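Local atomic coordinates of thiol peroxidase (Aquifex aeolicus, PDB entry 2YZH), a protein that probably reduces hydrogen peroxide and organic hydroperoxides to water and alcohols with electrons from thioredoxin, protecting the cell against oxidative stress. Residues D[38-43]-D[79-84]; D[54-57]-D[62-65]; D[64-69]-D[132-137]; D[84-87]-D[92-95]; D[108-111]-D[115-118]. One frame throughout, in Å; residues are numbered along the deposited sequence.

Contact 1: residues D[38-43]-D[79-84]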
loop_
_atom_site.group_PDB
_atom_site.type_symbol
_atom_site.label_atom_id
_atom_site.label_comp_id
_atom_site.label_asym_id
_atom_site.label_seq_id
_atom_site.Cartn_x
_atom_site.Cartn_y
_atom_site.Cartn_z
ATOM N N GLN D 38 -13.089 3.318 15.323
ATOM C CA GLN D 38 -14.202 2.786 14.546
ATOM C C GLN D 38 -14.000 3.282 13.119
ATOM O O GLN D 38 -13.314 4.281 12.904
ATOM C CB GLN D 38 -15.534 3.297 15.091
ATOM C CG GLN D 38 -15.906 2.716 16.445
ATOM C CD GLN D 38 -16.129 1.219 16.387
ATOM O OE1 GLN D 38 -16.941 0.731 15.598
ATOM N NE2 GLN D 38 -15.410 0.477 17.224
ATOM N N GLU D 39 -14.575 2.587 12.144
ATOM C CA GLU D 39 -14.425 3.018 10.762
ATOM C C GLU D 39 -15.648 3.789 10.293
ATOM O O GLU D 39 -16.787 3.448 10.622
ATOM C CB GLU D 39 -14.175 1.822 9.840
ATOM C CG GLU D 39 -12.913 1.049 10.187
ATOM C CD GLU D 39 -12.522 0.046 9.122
ATOM O OE1 GLU D 39 -13.425 -0.477 8.431
ATOM O OE2 GLU D 39 -11.311 -0.228 8.983
ATOM N N LYS D 40 -15.397 4.847 9.534
ATOM C CA LYS D 40 -16.458 5.686 9.004
ATOM C C LYS D 40 -16.247 5.778 7.505
ATOM O O LYS D 40 -15.110 5.742 7.035
ATOM C CB LYS D 40 -16.378 7.089 9.615
ATOM C CG LYS D 40 -17.325 8.100 8.985
ATOM C CD LYS D 40 -17.140 9.494 9.577
ATOM C CE LYS D 40 -18.084 10.493 8.917
ATOM N NZ LYS D 40 -17.852 11.881 9.391
ATOM N N ILE D 41 -17.340 5.884 6.761
ATOM C CA ILE D 41 -17.254 6.015 5.315
ATOM C C ILE D 41 -17.569 7.458 4.938
ATOM O O ILE D 41 -18.609 7.983 5.327
ATOM C CB ILE D 41 -18.289 5.124 4.593
ATOM C CG1 ILE D 41 -18.125 3.661 5.021
ATOM C CG2 ILE D 41 -18.154 5.309 3.082
ATOM C CD1 ILE D 41 -16.730 3.121 4.855
ATOM N N VAL D 42 -16.666 8.105 4.205
ATOM C CA VAL D 42 -16.916 9.466 3.744
ATOM C C VAL D 42 -16.986 9.366 2.226
ATOM O O VAL D 42 -16.374 8.474 1.633
ATOM C CB VAL D 42 -15.801 10.454 4.159
ATOM C CG1 VAL D 42 -15.714 10.522 5.677
ATOM C CG2 VAL D 42 -14.475 10.047 3.557
ATOM N N GLY D 43 -17.742 10.258 1.598
ATOM C CA GLY D 43 -17.879 10.205 0.154
ATOM C C GLY D 43 -19.119 9.418 -0.228
ATOM O O GLY D 43 -19.920 9.058 0.638
ATOM N N GLY D 79 -27.915 19.829 8.566
ATOM C CA GLY D 79 -27.811 19.256 7.235
ATOM C C GLY D 79 -26.435 19.087 6.618
ATOM O O GLY D 79 -26.322 18.965 5.397
ATOM N N VAL D 80 -25.391 19.068 7.438
ATOM C CA VAL D 80 -24.038 18.904 6.917
ATOM C C VAL D 80 -23.216 17.960 7.786
ATOM O O VAL D 80 -23.446 17.841 8.990
ATOM C CB VAL D 80 -23.307 20.268 6.822
ATOM C CG1 VAL D 80 -22.960 20.774 8.216
ATOM C CG2 VAL D 80 -22.055 20.134 5.970
ATOM N N ASP D 81 -22.265 17.277 7.164
ATOM C CA ASP D 81 -21.391 16.351 7.871
ATOM C C ASP D 81 -19.969 16.715 7.457
ATOM O O ASP D 81 -19.572 16.478 6.317
ATOM C CB ASP D 81 -21.723 14.908 7.474
ATOM C CG ASP D 81 -20.851 13.896 8.179
ATOM O OD1 ASP D 81 -20.776 13.936 9.426
ATOM O OD2 ASP D 81 -20.242 13.054 7.487
ATOM N N VAL D 82 -19.216 17.304 8.382
ATOM C CA VAL D 82 -17.847 17.742 8.111
ATOM C C VAL D 82 -16.785 16.835 8.724
ATOM O O VAL D 82 -16.801 16.559 9.924
ATOM C CB VAL D 82 -17.630 19.189 8.630
ATOM C CG1 VAL D 82 -16.264 19.697 8.222
ATOM C CG2 VAL D 82 -18.717 20.097 8.086
ATOM N N THR D 83 -15.847 16.387 7.894
ATOM C CA THR D 83 -14.784 15.507 8.354
ATOM C C THR D 83 -13.414 16.014 7.915
ATOM O O THR D 83 -13.215 16.326 6.741
ATOM C CB THR D 83 -14.958 14.079 7.790
ATOM O OG1 THR D 83 -16.277 13.594 8.085
ATOM C CG2 THR D 83 -13.933 13.136 8.411
ATOM N N VAL D 84 -12.481 16.107 8.860
ATOM C CA VAL D 84 -11.107 16.523 8.561
ATOM C C VAL D 84 -10.309 15.224 8.450
ATOM O O VAL D 84 -10.279 14.438 9.395
ATOM C CB VAL D 84 -10.505 17.388 9.693
ATOM C CG1 VAL D 84 -9.047 17.711 9.381
ATOM C CG2 VAL D 84 -11.299 18.682 9.838
#
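The ammonium of K40 is shared by two residues of strand 80-86: NZ donates a short hydrogen bond of 2.7 Å to OG1 of T83 and makes a salt bridge with D81, where NZ to OD2 is 3.3 Å and the hydrogen bond is weak. Both strands belong to the mixed sheet of the thioredoxin fold, but they are not neighbours in it. Strands 30-34 and 106-109 come between them, and the short strand axes still approach to 9.6 Å at 114°, so the sheet curls strongly here. K40 spans the distance by running straight out, every bond of its chain extended from the first (chi1 172°) to the last, and it meets the T83 hydroxyl tip to tip. The D81 carboxylate comes from the opposite direction, two residues earlier on the same side of its strand. Strand 106-109 touches both partners, K40 resting on T106 and T83 on A108. Beside the hydroxyl of T83 the contact turns apolar: V42, packed on I52 as well, crosses the T83 side chain at an angle, its CG1 lying 3.9 Å from OG1 and 4.2 Å from CG2 of T83.

Contact 2: residues D[54-57]-D[62-65]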
loop_
_atom_site.group_PDB
_atom_site.type_symbol
_atom_site.label_atom_id
_atom_site.label_comp_id
_atom_site.label_asym_id
_atom_site.label_seq_id
_atom_site.Cartn_x
_atom_site.Cartn_y
_atom_site.Cartn_z
ATOM N N THR D 54 -8.985 17.820 3.704
ATOM C CA THR D 54 -7.752 17.065 3.865
ATOM C C THR D 54 -6.614 17.964 4.318
ATOM O O THR D 54 -6.512 19.119 3.902
ATOM C CB THR D 54 -7.346 16.341 2.559
ATOM O OG1 THR D 54 -7.167 17.298 1.505
ATOM C CG2 THR D 54 -8.429 15.331 2.160
ATOM N N VAL D 55 -5.783 17.436 5.205
ATOM C CA VAL D 55 -4.637 18.173 5.712
ATOM C C VAL D 55 -3.445 17.236 5.873
ATOM O O VAL D 55 -3.599 16.024 6.041
ATOM C CB VAL D 55 -4.929 18.850 7.092
ATOM C CG1 VAL D 55 -6.145 19.764 6.985
ATOM C CG2 VAL D 55 -5.147 17.792 8.175
ATOM N N PRO D 56 -2.231 17.790 5.800
ATOM C CA PRO D 56 -1.003 17.009 5.946
ATOM C C PRO D 56 -0.921 16.334 7.317
ATOM O O PRO D 56 -0.667 15.139 7.413
ATOM C CB PRO D 56 0.090 18.057 5.750
ATOM C CG PRO D 56 -0.525 18.986 4.765
ATOM C CD PRO D 56 -1.938 19.141 5.289
ATOM N N SER D 57 -1.139 17.102 8.381
ATOM C CA SER D 57 -1.074 16.541 9.728
ATOM C C SER D 57 -1.593 17.486 10.799
ATOM O O SER D 57 -1.204 18.656 10.854
ATOM C CB SER D 57 0.363 16.163 10.078
ATOM O OG SER D 57 0.452 15.715 11.424
ATOM N N VAL D 62 -0.247 24.946 11.131
ATOM C CA VAL D 62 -1.196 25.345 10.098
ATOM C C VAL D 62 -2.453 24.478 10.065
ATOM O O VAL D 62 -3.568 24.994 9.983
ATOM C CB VAL D 62 -0.541 25.331 8.702
ATOM C CG1 VAL D 62 -1.570 25.674 7.630
ATOM C CG2 VAL D 62 0.605 26.335 8.669
ATOM N N CYS D 63 -2.277 23.164 10.130
ATOM C CA CYS D 63 -3.420 22.260 10.101
ATOM C C CYS D 63 -4.276 22.411 11.364
ATOM O O CYS D 63 -5.498 22.297 11.312
ATOM C CB CYS D 63 -2.939 20.814 9.944
ATOM S SG CYS D 63 -1.941 20.521 8.442
ATOM N N GLU D 64 -3.633 22.665 12.499
ATOM C CA GLU D 64 -4.363 22.839 13.750
ATOM C C GLU D 64 -5.230 24.087 13.660
ATOM O O GLU D 64 -6.393 24.079 14.062
ATOM C CB GLU D 64 -3.390 22.956 14.926
ATOM C CG GLU D 64 -2.682 21.656 15.258
ATOM C CD GLU D 64 -1.691 21.797 16.398
ATOM O OE1 GLU D 64 -1.105 20.769 16.806
ATOM O OE2 GLU D 64 -1.496 22.930 16.884
ATOM N N THR D 65 -4.655 25.157 13.118
ATOM C CA THR D 65 -5.360 26.422 12.949
ATOM C C THR D 65 -6.536 26.266 11.992
ATOM O O THR D 65 -7.633 26.781 12.242
ATOM C CB THR D 65 -4.409 27.510 12.395
ATOM O OG1 THR D 65 -3.433 27.836 13.391
ATOM C CG2 THR D 65 -5.183 28.759 12.011
#
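The sulfur of C63 is met from several directions. The backbone N-H of S57 donates a nearly straight hydrogen bond to it, N to SG 3.5 Å with an N-H...S angle of 169°, and the guanidinium of R134 approaches the sulfur as well. The carbonyl of S57 lies against the same side chain, its O in short contact with CB of C63 at 2.9 Å and 3.1 Å from SG. This carbonyl O also accepts a hydrogen bond from OG1 of T60. P56, T60 and C63 are the three fixed positions of the PxxxTxxC signature of peroxiredoxins, and C63, in the first turn of helix 61-73, is the predicted peroxidatic cysteine, the one that would become a sulfenic acid. No disulfide to C97 is present in this model, and the helix is wound through C63, consistent with the fully folded state of the family. A chi1 of -58° swings the sulfur to the side of the backbone N of C63, where it faces the 54-57 segment. There the proline ring of P56 meets it with CD, 3.4 Å from SG, while V55 brings CB to 3.7 Å from SG. The S57 side chain turns away from C63: its OG is hydrogen-bonded to D88 OD1 and to the N of D59, and the residue packs on F91 of the second subunit.

Contact 3: residues D[64-69]-D[132-137]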
loop_
_atom_site.group_PDB
_atom_site.type_symbol
_atom_site.label_atom_id
_atom_site.label_comp_id
_atom_site.label_asym_id
_atom_site.label_seq_id
_atom_site.Cartn_x
_atom_site.Cartn_y
_atom_site.Cartn_z
ATOM N N GLU D 64 -3.633 22.665 12.499
ATOM C CA GLU D 64 -4.363 22.839 13.750
ATOM C C GLU D 64 -5.230 24.087 13.660
ATOM O O GLU D 64 -6.393 24.079 14.062
ATOM C CB GLU D 64 -3.390 22.956 14.926
ATOM C CG GLU D 64 -2.682 21.656 15.258
ATOM C CD GLU D 64 -1.691 21.797 16.398
ATOM O OE1 GLU D 64 -1.105 20.769 16.806
ATOM O OE2 GLU D 64 -1.496 22.930 16.884
ATOM N N THR D 65 -4.655 25.157 13.118
ATOM C CA THR D 65 -5.360 26.422 12.949
ATOM C C THR D 65 -6.536 26.266 11.992
ATOM O O THR D 65 -7.633 26.781 12.242
ATOM C CB THR D 65 -4.409 27.510 12.395
ATOM O OG1 THR D 65 -3.433 27.836 13.391
ATOM C CG2 THR D 65 -5.183 28.759 12.011
ATOM N N GLU D 66 -6.306 25.555 10.892
ATOM C CA GLU D 66 -7.355 25.342 9.905
ATOM C C GLU D 66 -8.520 24.568 10.524
ATOM O O GLU D 66 -9.681 24.932 10.348
ATOM C CB GLU D 66 -6.814 24.558 8.710
ATOM C CG GLU D 66 -7.781 24.510 7.540
ATOM C CD GLU D 66 -7.380 23.504 6.476
ATOM O OE1 GLU D 66 -6.172 23.229 6.333
ATOM O OE2 GLU D 66 -8.280 23.003 5.774
ATOM N N THR D 67 -8.196 23.499 11.246
ATOM C CA THR D 67 -9.212 22.665 11.881
ATOM C C THR D 67 -10.016 23.416 12.945
ATOM O O THR D 67 -11.235 23.248 13.040
ATOM C CB THR D 67 -8.577 21.415 12.514
ATOM O OG1 THR D 67 -7.822 20.715 11.518
ATOM C CG2 THR D 67 -9.661 20.486 13.063
ATOM N N LYS D 68 -9.347 24.239 13.746
ATOM C CA LYS D 68 -10.056 25.005 14.767
ATOM C C LYS D 68 -10.999 26.002 14.110
ATOM O O LYS D 68 -12.122 26.202 14.569
ATOM C CB LYS D 68 -9.077 25.765 15.670
ATOM C CG LYS D 68 -8.305 24.888 16.633
ATOM C CD LYS D 68 -9.241 23.987 17.436
ATOM C CE LYS D 68 -10.157 24.760 18.382
ATOM N NZ LYS D 68 -9.461 25.182 19.636
ATOM N N LYS D 69 -10.539 26.618 13.024
ATOM C CA LYS D 69 -11.332 27.608 12.311
ATOM C C LYS D 69 -12.578 26.986 11.682
ATOM O O LYS D 69 -13.662 27.570 11.727
ATOM C CB LYS D 69 -10.471 28.297 11.244
ATOM C CG LYS D 69 -11.023 29.641 10.776
ATOM C CD LYS D 69 -9.966 30.468 10.040
ATOM C CE LYS D 69 -8.754 30.763 10.925
ATOM N NZ LYS D 69 -7.700 31.561 10.221
ATOM N N LEU D 132 -1.188 13.729 2.744
ATOM C CA LEU D 132 -2.261 14.363 1.983
ATOM C C LEU D 132 -2.054 15.868 1.836
ATOM O O LEU D 132 -1.590 16.532 2.767
ATOM C CB LEU D 132 -3.622 14.108 2.653
ATOM C CG LEU D 132 -4.046 12.649 2.853
ATOM C CD1 LEU D 132 -5.507 12.615 3.292
ATOM C CD2 LEU D 132 -3.874 11.866 1.549
ATOM N N ALA D 133 -2.384 16.398 0.657
ATOM C CA ALA D 133 -2.265 17.835 0.414
ATOM C C ALA D 133 -3.469 18.527 1.054
ATOM O O ALA D 133 -4.456 17.877 1.415
ATOM C CB ALA D 133 -2.225 18.122 -1.082
ATOM N N ARG D 134 -3.389 19.848 1.186
ATOM C CA ARG D 134 -4.460 20.619 1.804
ATOM C C ARG D 134 -5.543 20.934 0.781
ATOM O O ARG D 134 -5.321 21.689 -0.172
ATOM C CB ARG D 134 -3.885 21.910 2.395
ATOM C CG ARG D 134 -4.784 22.616 3.404
ATOM C CD ARG D 134 -4.104 23.888 3.925
ATOM N NE ARG D 134 -2.748 23.630 4.412
ATOM C CZ ARG D 134 -2.459 22.934 5.507
ATOM N NH1 ARG D 134 -3.435 22.420 6.248
ATOM N NH2 ARG D 134 -1.196 22.738 5.858
ATOM N N ALA D 135 -6.719 20.348 0.976
ATOM C CA ALA D 135 -7.819 20.564 0.052
ATOM C C ALA D 135 -9.170 20.479 0.744
ATOM O O ALA D 135 -9.268 20.044 1.895
ATOM C CB ALA D 135 -7.759 19.538 -1.069
ATOM N N VAL D 136 -10.202 20.902 0.028
ATOM C CA VAL D 136 -11.564 20.863 0.532
ATOM C C VAL D 136 -12.491 20.394 -0.568
ATOM O O VAL D 136 -12.408 20.858 -1.703
ATOM C CB VAL D 136 -12.047 22.245 1.012
ATOM C CG1 VAL D 136 -13.496 22.140 1.500
ATOM C CG2 VAL D 136 -11.156 22.744 2.128
ATOM N N PHE D 137 -13.370 19.459 -0.223
ATOM C CA PHE D 137 -14.335 18.920 -1.164
ATOM C C PHE D 137 -15.698 19.036 -0.520
ATOM O O PHE D 137 -15.828 18.870 0.686
ATOM C CB PHE D 137 -14.067 17.433 -1.428
ATOM C CG PHE D 137 -12.728 17.158 -2.033
ATOM C CD1 PHE D 137 -12.532 17.282 -3.401
ATOM C CD2 PHE D 137 -11.647 16.820 -1.223
ATOM C CE1 PHE D 137 -11.271 17.079 -3.962
ATOM C CE2 PHE D 137 -10.387 16.618 -1.773
ATOM C CZ PHE D 137 -10.201 16.748 -3.147
#
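Segment 132-137 meets E66 of helix 61-73 through R134. Before it, L132 touches T54, and the carbonyl of A133 accepts a hydrogen bond from OG1 of T54, joining the run-in to strand 49-54. The R134 chain starts out extended, then bends at chi3 (-52°) and curls further at chi4, so that NH1 swings back over CG. E66 runs antiparallel alongside it and sets OE1 into this bend: OE1 is 3.2 Å from CD of R134 and 2.9 Å from NH1, a salt bridge whose hydrogen bond runs at 151°. NH1 meets the oxygen nearly end-on to its C-O bond, yet the two flat groups are turned 75° from each other, so the pairing is single and not the side-by-side kind. NH2 of R134 goes to the carbonyl O of I154. Beyond R134, strand 135-139 begins, and V136 packs on V163 of helix 160-170. With I53 and Y160 against E66, the ion pair is buried. NH1 of R134 also lies close to the predicted peroxidatic sulfur of C63, which is consistent with a second-shell role for E66, sharing with the I154 carbonyl the hold on the arginine.

Contact 4: residues D[84-87]-D[92-95]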
loop_
_atom_site.group_PDB
_atom_site.type_symbol
_atom_site.label_atom_id
_atom_site.label_comp_id
_atom_site.label_asym_id
_atom_site.label_seq_id
_atom_site.Cartn_x
_atom_site.Cartn_y
_atom_site.Cartn_z
ATOM N N VAL D 84 -12.481 16.107 8.860
ATOM C CA VAL D 84 -11.107 16.523 8.561
ATOM C C VAL D 84 -10.309 15.224 8.450
ATOM O O VAL D 84 -10.279 14.438 9.395
ATOM C CB VAL D 84 -10.505 17.388 9.693
ATOM C CG1 VAL D 84 -9.047 17.711 9.381
ATOM C CG2 VAL D 84 -11.299 18.682 9.838
ATOM N N VAL D 85 -9.665 14.998 7.309
ATOM C CA VAL D 85 -8.918 13.759 7.091
ATOM C C VAL D 85 -7.421 13.942 6.873
ATOM O O VAL D 85 -7.000 14.833 6.140
ATOM C CB VAL D 85 -9.485 12.999 5.870
ATOM C CG1 VAL D 85 -8.740 11.675 5.674
ATOM C CG2 VAL D 85 -10.971 12.749 6.066
ATOM N N SER D 86 -6.625 13.082 7.500
ATOM C CA SER D 86 -5.172 13.137 7.354
ATOM C C SER D 86 -4.592 11.742 7.529
ATOM O O SER D 86 -5.316 10.786 7.835
ATOM C CB SER D 86 -4.556 14.057 8.406
ATOM O OG SER D 86 -4.502 13.396 9.659
ATOM N N MET D 87 -3.283 11.625 7.343
ATOM C CA MET D 87 -2.621 10.342 7.498
ATOM C C MET D 87 -2.155 10.130 8.938
ATOM O O MET D 87 -1.475 9.153 9.224
ATOM C CB MET D 87 -1.423 10.234 6.546
ATOM C CG MET D 87 -1.799 10.206 5.069
ATOM S SD MET D 87 -2.972 8.885 4.687
ATOM C CE MET D 87 -1.878 7.498 4.409
ATOM N N ALA D 92 -2.985 10.108 17.499
ATOM C CA ALA D 92 -2.569 11.506 17.480
ATOM C C ALA D 92 -3.795 12.395 17.304
ATOM O O ALA D 92 -3.875 13.476 17.883
ATOM C CB ALA D 92 -1.580 11.746 16.350
ATOM N N GLN D 93 -4.755 11.935 16.502
ATOM C CA GLN D 93 -5.968 12.705 16.272
ATOM C C GLN D 93 -6.780 12.814 17.554
ATOM O O GLN D 93 -7.414 13.839 17.813
ATOM C CB GLN D 93 -6.827 12.065 15.175
ATOM C CG GLN D 93 -6.142 11.957 13.814
ATOM C CD GLN D 93 -7.139 11.884 12.672
ATOM O OE1 GLN D 93 -8.192 11.254 12.796
ATOM N NE2 GLN D 93 -6.810 12.522 11.550
ATOM N N LYS D 94 -6.759 11.759 18.360
ATOM C CA LYS D 94 -7.506 11.772 19.612
ATOM C C LYS D 94 -6.915 12.821 20.554
ATOM O O LYS D 94 -7.640 13.613 21.151
ATOM C CB LYS D 94 -7.462 10.395 20.277
ATOM C CG LYS D 94 -8.401 10.256 21.467
ATOM C CD LYS D 94 -8.329 8.861 22.071
ATOM C CE LYS D 94 -9.394 8.665 23.138
ATOM N NZ LYS D 94 -10.768 8.824 22.575
ATOM N N ARG D 95 -5.591 12.824 20.671
ATOM C CA ARG D 95 -4.899 13.773 21.537
ATOM C C ARG D 95 -5.187 15.197 21.071
ATOM O O ARG D 95 -5.348 16.108 21.888
ATOM C CB ARG D 95 -3.395 13.504 21.498
ATOM C CG ARG D 95 -3.052 12.033 21.674
ATOM C CD ARG D 95 -2.631 11.681 23.092
ATOM N NE ARG D 95 -1.177 11.718 23.225
ATOM C CZ ARG D 95 -0.508 11.251 24.272
ATOM N NH1 ARG D 95 -1.160 10.707 25.292
ATOM N NH2 ARG D 95 0.816 11.320 24.295
#
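Q93 of helix 90-100 reaches across to S86 on strand 80-86, spanning 9.0 Å between CA of Q93 and CA of S86. CB leaves the helix in the direction of the strand. The chain stays extended past CG, so that these methylenes spend their length crossing the gap; here the side chain lies along V107 and S109 of strand 106-109. At CD the amide divides. OE1 of Q93 ends 3.2 Å from the backbone N of S109. NE2 makes the one side-chain contact with the 84-87 segment, a hydrogen bond from Q93 NE2 to OG of S86 of 3.1 Å that the angle of 130° marks as weak. A second weak bond joins NE2 to the carbonyl O of A108, and the amide is thus suspended between two strands by modest bonds. The serine hydroxyl turns toward it, lying between the backbone N and the carbonyl carbon of S86 (chi1 77°), but its stronger partner is OD2 of D88. Two residues further along the helix, R95 forms a salt bridge with E64 of the second subunit. Among the secondary structures the Q93 contact is the inside of a beta-alpha-beta crossover: strand 80-86 leads into helix 90-100, which returns to strand 106-109, and Q93 hangs from the helix over the seam where the two parallel strands meet.

Contact 5: residues D[108-111]-D[115-118]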
loop_
_atom_site.group_PDB
_atom_site.type_symbol
_atom_site.label_atom_id
_atom_site.label_comp_id
_atom_site.label_asym_id
_atom_site.label_seq_id
_atom_site.Cartn_x
_atom_site.Cartn_y
_atom_site.Cartn_z
ATOM N N ALA D 108 -10.688 12.197 11.194
ATOM C CA ALA D 108 -10.551 10.784 10.880
ATOM C C ALA D 108 -9.229 10.544 10.173
ATOM O O ALA D 108 -8.689 11.445 9.525
ATOM C CB ALA D 108 -11.715 10.324 10.019
ATOM N N SER D 109 -8.718 9.325 10.305
ATOM C CA SER D 109 -7.444 8.939 9.719
ATOM C C SER D 109 -7.582 8.054 8.493
ATOM O O SER D 109 -8.419 7.151 8.454
ATOM C CB SER D 109 -6.600 8.208 10.762
ATOM O OG SER D 109 -5.396 7.735 10.190
ATOM N N ASP D 110 -6.727 8.297 7.505
ATOM C CA ASP D 110 -6.747 7.520 6.269
ATOM C C ASP D 110 -5.535 6.584 6.204
ATOM O O ASP D 110 -5.182 6.073 5.143
ATOM C CB ASP D 110 -6.750 8.479 5.071
ATOM C CG ASP D 110 -7.025 7.776 3.760
ATOM O OD1 ASP D 110 -7.793 6.790 3.767
ATOM O OD2 ASP D 110 -6.490 8.222 2.721
ATOM N N PHE D 111 -4.912 6.343 7.353
ATOM C CA PHE D 111 -3.726 5.496 7.404
ATOM C C PHE D 111 -3.940 4.059 6.950
ATOM O O PHE D 111 -3.044 3.450 6.374
ATOM C CB PHE D 111 -3.149 5.472 8.834
ATOM C CG PHE D 111 -3.675 4.338 9.691
ATOM C CD1 PHE D 111 -2.990 3.125 9.763
ATOM C CD2 PHE D 111 -4.869 4.475 10.397
ATOM C CE1 PHE D 111 -3.482 2.062 10.527
ATOM C CE2 PHE D 111 -5.374 3.418 11.167
ATOM C CZ PHE D 111 -4.680 2.210 11.232
ATOM N N ASP D 115 -7.378 5.752 1.146
ATOM C CA ASP D 115 -8.385 5.926 0.107
ATOM C C ASP D 115 -8.415 7.334 -0.470
ATOM O O ASP D 115 -8.915 7.531 -1.571
ATOM C CB ASP D 115 -9.783 5.582 0.638
ATOM C CG ASP D 115 -10.060 4.087 0.618
ATOM O OD1 ASP D 115 -9.636 3.422 -0.350
ATOM O OD2 ASP D 115 -10.713 3.584 1.555
ATOM N N MET D 116 -7.886 8.317 0.255
ATOM C CA MET D 116 -7.923 9.674 -0.271
ATOM C C MET D 116 -7.071 9.834 -1.529
ATOM O O MET D 116 -7.099 10.882 -2.171
ATOM C CB MET D 116 -7.528 10.692 0.805
ATOM C CG MET D 116 -8.552 10.784 1.942
ATOM S SD MET D 116 -10.286 10.918 1.361
ATOM C CE MET D 116 -10.340 12.616 0.743
ATOM N N GLU D 117 -6.310 8.799 -1.882
ATOM C CA GLU D 117 -5.525 8.849 -3.114
ATOM C C GLU D 117 -6.549 8.971 -4.244
ATOM O O GLU D 117 -6.267 9.534 -5.311
ATOM C CB GLU D 117 -4.727 7.551 -3.321
ATOM C CG GLU D 117 -3.928 7.536 -4.631
ATOM C CD GLU D 117 -3.280 6.193 -4.933
ATOM O OE1 GLU D 117 -2.847 5.507 -3.984
ATOM O OE2 GLU D 117 -3.188 5.830 -6.127
ATOM N N LYS D 118 -7.746 8.437 -4.002
ATOM C CA LYS D 118 -8.810 8.463 -5.003
ATOM C C LYS D 118 -9.355 9.865 -5.245
ATOM O O LYS D 118 -10.120 10.084 -6.187
ATOM C CB LYS D 118 -9.946 7.517 -4.592
ATOM C CG LYS D 118 -9.531 6.047 -4.608
ATOM C CD LYS D 118 -10.538 5.168 -3.890
ATOM C CE LYS D 118 -10.049 3.725 -3.846
ATOM N NZ LYS D 118 -10.853 2.901 -2.904
#
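D110 puts its carboxylate over the start of the 3-10 segment 115-118 and takes two consecutive backbone N-H groups at once. OD1 of D110 receives the N of D115 at 2.8 Å through its syn lone pair, with an angle of 135°. The other oxygen of D110, OD2, takes the N of M116, also at 2.8 Å and straighter at 164°, though from 32° out of the carboxylate plane. This is the tight part. M116 closes it with carbon, CB 3.3 Å and CG 3.4 Å from OD2 of D110; its bent chain then carries CE to T54, while V85 and L132 pack near its CG and CB. The first torsion of D110 turns the carboxylate toward 115-118, off the end of strand 106-109. The looser side belongs to F111, which is partly exposed and heads away from 115-118 to pack on P90 and on K129 of the second subunit. Its backbone N is held by S109 OG in an ST turn, and that hydroxyl lies at the edge of the phenyl ring, in its plane. D115 has partners of its own: OD1 binds K118 NZ, and OD2 accepts from the N of V31 and pairs with K118 of the third subunit. Held by two amides, the buried D110 is probably ionised, and the two lysines probably ease its nearness to D115, whose OD2 is 4.9 Å from OD1 of D110.

From the N terminus, 38-43 opens contact 1, the long tie from the edge strand to strand 80-86. Within that span contact 2 closes a short turn, fixing the end of strand 49-54 to the start of helix 61-73. Contact 3 begins on that helix, where contact 2 ends, and crosses contact 1, since 79-84 arrives before 132-137. Contact 4 starts at V84, the last residue of contact 1, and binds helix 90-100 to its strand; contact 5 follows in series at the end of strand 106-109. The span of contact 3 encloses both and ends on strand 135-139. Contacts 2 and 3, with centres about 5 Å apart, share the active-site corner.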